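Local coordinates for protein GTPase HflX (PDB 2QTF) that binds and hydrolyses GTP with magnesium as cofactor, associates with the 50S ribosomal subunit and may act in protein synthesis or ribosome biogenesis, at residues P326-I331 against Y349-Q354; I221-R226 against L343-I348. All coordinates share one frame; numbering follows the deposited sequence.

Contact 1 of 2, residues P326-I331 against Y349-Q354; sequences PIFDVI and YQLATQ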
loop_
_atom_site.group_PDB
_atom_site.type_symbol
_atom_site.label_atom_id
_atom_site.label_comp_id
_atom_site.label_asym_id
_atom_site.label_seq_id
_atom_site.Cartn_x
_atom_site.Cartn_y
_atom_site.Cartn_z
ATOM N N PRO A 326 11.405 14.442 -16.128
ATOM C CA PRO A 326 12.785 13.973 -16.135
ATOM C C PRO A 326 12.985 12.679 -15.301
ATOM O O PRO A 326 12.644 12.620 -14.112
ATOM C CB PRO A 326 13.527 15.125 -15.490
ATOM C CG PRO A 326 12.599 15.678 -14.489
ATOM C CD PRO A 326 11.175 15.406 -15.056
ATOM N N ILE A 327 13.564 11.709 -15.937
ATOM C CA ILE A 327 14.083 10.538 -15.272
ATOM C C ILE A 327 15.502 10.970 -14.746
ATOM O O ILE A 327 16.409 11.321 -15.540
ATOM C CB ILE A 327 14.180 9.372 -16.250
ATOM C CG1 ILE A 327 12.787 8.881 -16.654
ATOM C CG2 ILE A 327 14.841 8.104 -15.635
ATOM C CD1 ILE A 327 11.858 8.198 -15.524
ATOM N N PHE A 328 15.683 10.893 -13.447
ATOM C CA PHE A 328 17.020 11.150 -12.819
ATOM C C PHE A 328 18.015 10.070 -13.161
ATOM O O PHE A 328 19.118 10.318 -13.630
ATOM C CB PHE A 328 16.856 11.317 -11.325
ATOM C CG PHE A 328 18.114 11.712 -10.665
ATOM C CD1 PHE A 328 18.577 13.033 -10.788
ATOM C CD2 PHE A 328 18.887 10.760 -9.961
ATOM C CE1 PHE A 328 19.791 13.402 -10.218
ATOM C CE2 PHE A 328 20.127 11.128 -9.366
ATOM C CZ PHE A 328 20.573 12.436 -9.531
ATOM N N ASP A 329 17.645 8.820 -12.925
ATOM C CA ASP A 329 18.480 7.723 -13.301
ATOM C C ASP A 329 17.722 6.455 -13.109
ATOM O O ASP A 329 16.620 6.483 -12.559
ATOM C CB ASP A 329 19.711 7.667 -12.361
ATOM C CG ASP A 329 20.950 7.077 -13.085
ATOM O OD1 ASP A 329 20.743 6.401 -14.126
ATOM O OD2 ASP A 329 22.082 7.325 -12.630
ATOM N N VAL A 330 18.301 5.358 -13.572
ATOM C CA VAL A 330 17.752 4.007 -13.464
ATOM C C VAL A 330 18.867 3.118 -12.926
ATOM O O VAL A 330 19.913 3.005 -13.616
ATOM C CB VAL A 330 17.225 3.474 -14.876
ATOM C CG1 VAL A 330 16.599 2.134 -14.698
ATOM C CG2 VAL A 330 16.101 4.372 -15.440
ATOM N N ILE A 331 18.709 2.546 -11.711
ATOM C CA ILE A 331 19.748 1.678 -11.094
ATOM C C ILE A 331 19.193 0.315 -10.677
ATOM O O ILE A 331 18.063 0.210 -10.283
ATOM C CB ILE A 331 20.483 2.390 -9.921
ATOM C CG1 ILE A 331 19.463 2.760 -8.823
ATOM C CG2 ILE A 331 21.019 3.762 -10.523
ATOM C CD1 ILE A 331 20.010 3.470 -7.534
ATOM N N TYR A 349 21.889 11.186 -2.660
ATOM C CA TYR A 349 22.678 12.408 -2.424
ATOM C C TYR A 349 22.754 13.309 -3.675
ATOM O O TYR A 349 22.597 14.540 -3.622
ATOM C CB TYR A 349 24.152 12.065 -1.932
ATOM C CG TYR A 349 24.898 13.344 -1.578
ATOM C CD1 TYR A 349 24.607 14.021 -0.359
ATOM C CD2 TYR A 349 25.858 13.852 -2.413
ATOM C CE1 TYR A 349 25.285 15.205 -0.012
ATOM C CE2 TYR A 349 26.567 15.041 -2.090
ATOM C CZ TYR A 349 26.268 15.697 -0.896
ATOM O OH TYR A 349 26.932 16.850 -0.591
ATOM N N GLN A 350 23.032 12.749 -4.819
ATOM C CA GLN A 350 23.204 13.606 -5.979
ATOM C C GLN A 350 21.862 14.244 -6.352
ATOM O O GLN A 350 21.791 15.365 -6.817
ATOM C CB GLN A 350 23.643 12.802 -7.190
ATOM C CG GLN A 350 25.103 12.228 -7.242
ATOM C CD GLN A 350 25.243 11.053 -8.289
ATOM O OE1 GLN A 350 24.609 11.086 -9.380
ATOM N NE2 GLN A 350 26.037 10.012 -7.933
ATOM N N LEU A 351 20.769 13.499 -6.165
ATOM C CA LEU A 351 19.415 14.068 -6.450
ATOM C C LEU A 351 19.165 15.208 -5.476
ATOM O O LEU A 351 18.680 16.269 -5.853
ATOM C CB LEU A 351 18.372 12.939 -6.267
ATOM C CG LEU A 351 16.859 13.248 -6.387
ATOM C CD1 LEU A 351 16.567 14.027 -7.675
ATOM C CD2 LEU A 351 16.219 11.764 -6.404
ATOM N N ALA A 352 19.505 14.990 -4.223
ATOM C CA ALA A 352 19.254 15.959 -3.133
ATOM C C ALA A 352 20.066 17.266 -3.386
ATOM O O ALA A 352 19.551 18.398 -3.252
ATOM C CB ALA A 352 19.528 15.370 -1.752
ATOM N N THR A 353 21.281 17.088 -3.881
ATOM C CA THR A 353 22.137 18.188 -4.361
ATOM C C THR A 353 21.520 18.874 -5.576
ATOM O O THR A 353 21.387 20.100 -5.568
ATOM C CB THR A 353 23.558 17.644 -4.746
ATOM O OG1 THR A 353 24.099 17.004 -3.575
ATOM C CG2 THR A 353 24.462 18.801 -5.133
ATOM N N GLN A 354 21.137 18.115 -6.614
ATOM C CA GLN A 354 20.400 18.737 -7.705
ATOM C C GLN A 354 19.162 19.587 -7.291
ATOM O O GLN A 354 18.971 20.735 -7.783
ATOM C CB GLN A 354 20.057 17.735 -8.780
ATOM C CG GLN A 354 19.091 18.271 -9.824
ATOM C CD GLN A 354 18.765 17.215 -10.870
ATOM O OE1 GLN A 354 19.662 16.602 -11.450
ATOM N NE2 GLN A 354 17.484 16.998 -11.116
#
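Phe328 reaches from the strand at 327-331 to helix 349-354 and makes almost all of this contact, chiefly with Leu351, with Gln350 and Gln354 at its edge. The strand and the helix run antiparallel, at 178°, with their axes 10.1 Å apart. Phe328 is the strand residue whose CA lies nearest the helix. Its CG is anti to the backbone N (chi1 -174°), and the ring points toward Leu351 and its neighbours on helix 341-355. Leu351 lies over one face of the ring. Its CB sits 4.0 Å from the ring centroid, close to the ring normal, in a CH-pi contact. Further along the same side chain, Leu351 CD1 packs 3.8 Å from Phe328 CD1. The far end of the ring presses on the helix backbone: Phe328 CZ is 3.5 Å from Leu351 N.

The ring edge meets two glutamines. Gln350 contributes its CB, 3.9 Å from Phe328 CZ. Gln354 comes with its extended chain, and its OE1 lies near the ring plane, 3.4 Å from Phe328 CE1. The amide and the ring are turned 64° against each other, so they do not stack. No hydrogen bond joins the two segments; the contact is apolar packing with an amide oxygen at the aromatic rim. Pro294 also touches Leu351 and Gln354.

Strand 327-332 is an outermost strand of the six-stranded sheet and pairs with strand 295-300. Helix 341-355 follows it in the chain and packs back on the sheet, as the C-terminal helix does in the alpha/beta G domain of P-loop GTPases.

Contact 2 of 2, residues I221-R226 against L343-I348; sequences IPINNR and LLRDKI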
loop_
_atom_site.group_PDB
_atom_site.type_symbol
_atom_site.label_atom_id
_atom_site.label_comp_id
_atom_site.label_asym_id
_atom_site.label_seq_id
_atom_site.Cartn_x
_atom_site.Cartn_y
_atom_site.Cartn_z
ATOM N N ILE A 221 16.927 11.363 7.022
ATOM C CA ILE A 221 18.238 10.775 7.151
ATOM C C ILE A 221 19.330 11.703 6.647
ATOM O O ILE A 221 19.115 12.506 5.694
ATOM C CB ILE A 221 18.415 9.394 6.401
ATOM C CG1 ILE A 221 18.106 9.543 4.945
ATOM C CG2 ILE A 221 17.405 8.318 6.955
ATOM C CD1 ILE A 221 18.623 8.349 4.159
ATOM N N PRO A 222 20.522 11.576 7.267
ATOM C CA PRO A 222 21.697 12.322 6.823
ATOM C C PRO A 222 22.410 11.531 5.725
ATOM O O PRO A 222 22.527 10.301 5.869
ATOM C CB PRO A 222 22.537 12.364 8.118
ATOM C CG PRO A 222 22.243 11.058 8.867
ATOM C CD PRO A 222 20.755 10.779 8.508
ATOM N N ILE A 223 22.780 12.143 4.619
ATOM C CA ILE A 223 23.667 11.494 3.693
ATOM C C ILE A 223 24.775 12.511 3.420
ATOM O O ILE A 223 24.496 13.612 3.066
ATOM C CB ILE A 223 22.994 11.058 2.365
ATOM C CG1 ILE A 223 21.880 10.039 2.670
ATOM C CG2 ILE A 223 24.061 10.387 1.455
ATOM C CD1 ILE A 223 20.973 9.570 1.309
ATOM N N ASN A 224 26.026 12.159 3.730
ATOM C CA ASN A 224 27.095 13.147 3.733
ATOM C C ASN A 224 26.723 14.340 4.599
ATOM O O ASN A 224 26.413 14.159 5.743
ATOM C CB ASN A 224 27.487 13.531 2.289
ATOM C CG ASN A 224 27.946 12.310 1.487
ATOM O OD1 ASN A 224 28.607 11.389 2.070
ATOM N ND2 ASN A 224 27.459 12.179 0.217
ATOM N N ASN A 225 26.664 15.508 4.034
ATOM C CA ASN A 225 26.330 16.697 4.805
ATOM C C ASN A 225 24.892 17.159 4.524
ATOM O O ASN A 225 24.601 18.313 4.742
ATOM C CB ASN A 225 27.297 17.816 4.396
ATOM C CG ASN A 225 27.262 18.103 2.893
ATOM O OD1 ASN A 225 26.869 17.256 2.068
ATOM N ND2 ASN A 225 27.696 19.315 2.516
ATOM N N ARG A 226 24.024 16.306 4.003
ATOM C CA ARG A 226 22.661 16.762 3.673
ATOM C C ARG A 226 21.663 15.942 4.402
ATOM O O ARG A 226 21.858 14.723 4.601
ATOM C CB ARG A 226 22.371 16.646 2.192
ATOM C CG ARG A 226 23.096 17.703 1.437
ATOM C CD ARG A 226 22.674 17.667 -0.006
ATOM N NE ARG A 226 23.678 18.382 -0.795
ATOM C CZ ARG A 226 23.595 19.662 -1.092
ATOM N NH1 ARG A 226 22.536 20.355 -0.683
ATOM N NH2 ARG A 226 24.552 20.241 -1.806
ATOM N N LEU A 343 25.565 2.635 -4.285
ATOM C CA LEU A 343 25.086 3.401 -5.457
ATOM C C LEU A 343 23.776 4.124 -5.193
ATOM O O LEU A 343 23.617 5.280 -5.574
ATOM C CB LEU A 343 24.912 2.475 -6.716
ATOM C CG LEU A 343 24.361 3.082 -8.030
ATOM C CD1 LEU A 343 25.205 4.219 -8.557
ATOM C CD2 LEU A 343 24.193 1.915 -9.105
ATOM N N LEU A 344 22.846 3.442 -4.564
ATOM C CA LEU A 344 21.514 4.003 -4.314
ATOM C C LEU A 344 21.738 5.245 -3.364
ATOM O O LEU A 344 21.218 6.361 -3.613
ATOM C CB LEU A 344 20.729 2.949 -3.518
ATOM C CG LEU A 344 19.403 3.475 -2.848
ATOM C CD1 LEU A 344 18.447 3.936 -3.908
ATOM C CD2 LEU A 344 18.685 2.405 -1.926
ATOM N N ARG A 345 22.475 5.034 -2.268
ATOM C CA ARG A 345 22.905 6.205 -1.440
ATOM C C ARG A 345 23.487 7.340 -2.197
ATOM O O ARG A 345 23.048 8.468 -2.019
ATOM C CB ARG A 345 23.915 5.704 -0.311
ATOM C CG ARG A 345 24.497 6.868 0.608
ATOM C CD ARG A 345 25.581 6.242 1.575
ATOM N NE ARG A 345 26.195 7.322 2.361
ATOM C CZ ARG A 345 27.128 8.091 1.888
ATOM N NH1 ARG A 345 27.584 7.842 0.650
ATOM N NH2 ARG A 345 27.647 9.039 2.668
ATOM N N ASP A 346 24.533 7.118 -3.032
ATOM C CA ASP A 346 25.134 8.175 -3.757
ATOM C C ASP A 346 24.148 8.878 -4.746
ATOM O O ASP A 346 24.206 10.095 -4.969
ATOM C CB ASP A 346 26.269 7.652 -4.580
ATOM C CG ASP A 346 27.504 7.219 -3.689
ATOM O OD1 ASP A 346 27.529 7.720 -2.554
ATOM O OD2 ASP A 346 28.296 6.382 -4.155
ATOM N N LYS A 347 23.310 8.092 -5.390
ATOM C CA LYS A 347 22.326 8.741 -6.301
ATOM C C LYS A 347 21.282 9.593 -5.549
ATOM O O LYS A 347 20.951 10.666 -6.009
ATOM C CB LYS A 347 21.599 7.709 -7.151
ATOM C CG LYS A 347 22.554 6.991 -8.084
ATOM C CD LYS A 347 22.926 7.974 -9.235
ATOM C CE LYS A 347 24.048 7.328 -10.128
ATOM N NZ LYS A 347 24.064 8.290 -11.217
ATOM N N ILE A 348 20.851 9.166 -4.391
ATOM C CA ILE A 348 19.981 10.010 -3.557
ATOM C C ILE A 348 20.632 11.297 -3.098
ATOM O O ILE A 348 20.065 12.392 -3.201
ATOM C CB ILE A 348 19.498 9.214 -2.359
ATOM C CG1 ILE A 348 18.445 8.169 -2.890
ATOM C CG2 ILE A 348 18.814 10.147 -1.360
ATOM C CD1 ILE A 348 18.173 7.130 -1.850
HETATM O O HOH W 1 26.568 9.773 5.503
HETATM O O HOH W 2 27.679 10.512 -2.021
#
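Arg345 on helix 343-348 meets Ile223 and Asn224, where strand 221-223 enters a type II' turn. The arginine chain is extended from CG to NE. Its CG stands anti to the backbone N (chi1 178°), which carries the guanidinium past the side chain of Ile223, the two running in opposite directions. Ile223 CG2 touches the aliphatic part, 3.6 Å from Arg345 CG. The same methyl lies over one face of the guanidinium, toward its rim.

Ile223 divides its two branches between two partners. While CG2 serves Arg345, the other branch is extended and takes CD1 to Ile348. Ile348 answers with CG2, and the two side chains cross at about a right angle. Ile223 CD1 and Ile348 CG2 are 3.5 Å apart, tighter than usual for two carbons. Leu199 and Ile228 pack on Ile348 as well.

Arg345 NH2 donates to Asn224 OD1 over 2.6 Å. The bond is bent, with an N-H...O angle of 137°. The donor stands above the carbonyl plane of the amide, and the amide and guanidinium planes are 81° apart. Water 1 lies in the guanidinium plane and accepts from both Arg345 NH2 and the backbone N of Asn224. Water 2 joins the other end of the amide to the helix: it accepts from Asn224 ND2 and donates to Asp346 OD1.

Arg345 NH1 forms salt bridges with Asp346 OD1, at 3.2 Å, and with Glu342. These acids probably offset the arginine charge and help to fix its guanidinium. Direct and water-mediated polar bonds therefore tie the turn to the helix, beside a buried isoleucine pair.

Contacts 1 and 2 use successive parts of helix 341-355, 349-354 and 343-348, and their centres are 11 Å apart. Both reach the same six-stranded sheet, at its two outermost strands: 327-332 in contact 1 and 218-223 in contact 2. The helix runs antiparallel to strand 327-331, and side-chain contacts link it to both edges of the sheet. Direct bonds join the contacts. Lys347 NZ forms a salt bridge with Asp329 OD2 at 2.6 Å, and Tyr349 OH probably hydrogen-bonds Asn225 OD1 at 2.7 Å. Contact 1 lies away from the annotated sites. Contact 2 is nearer the inferred GTP site: the side chain of Ile348 is about 11 Å from that of Ala335 and about 12 Å from that of Asn300.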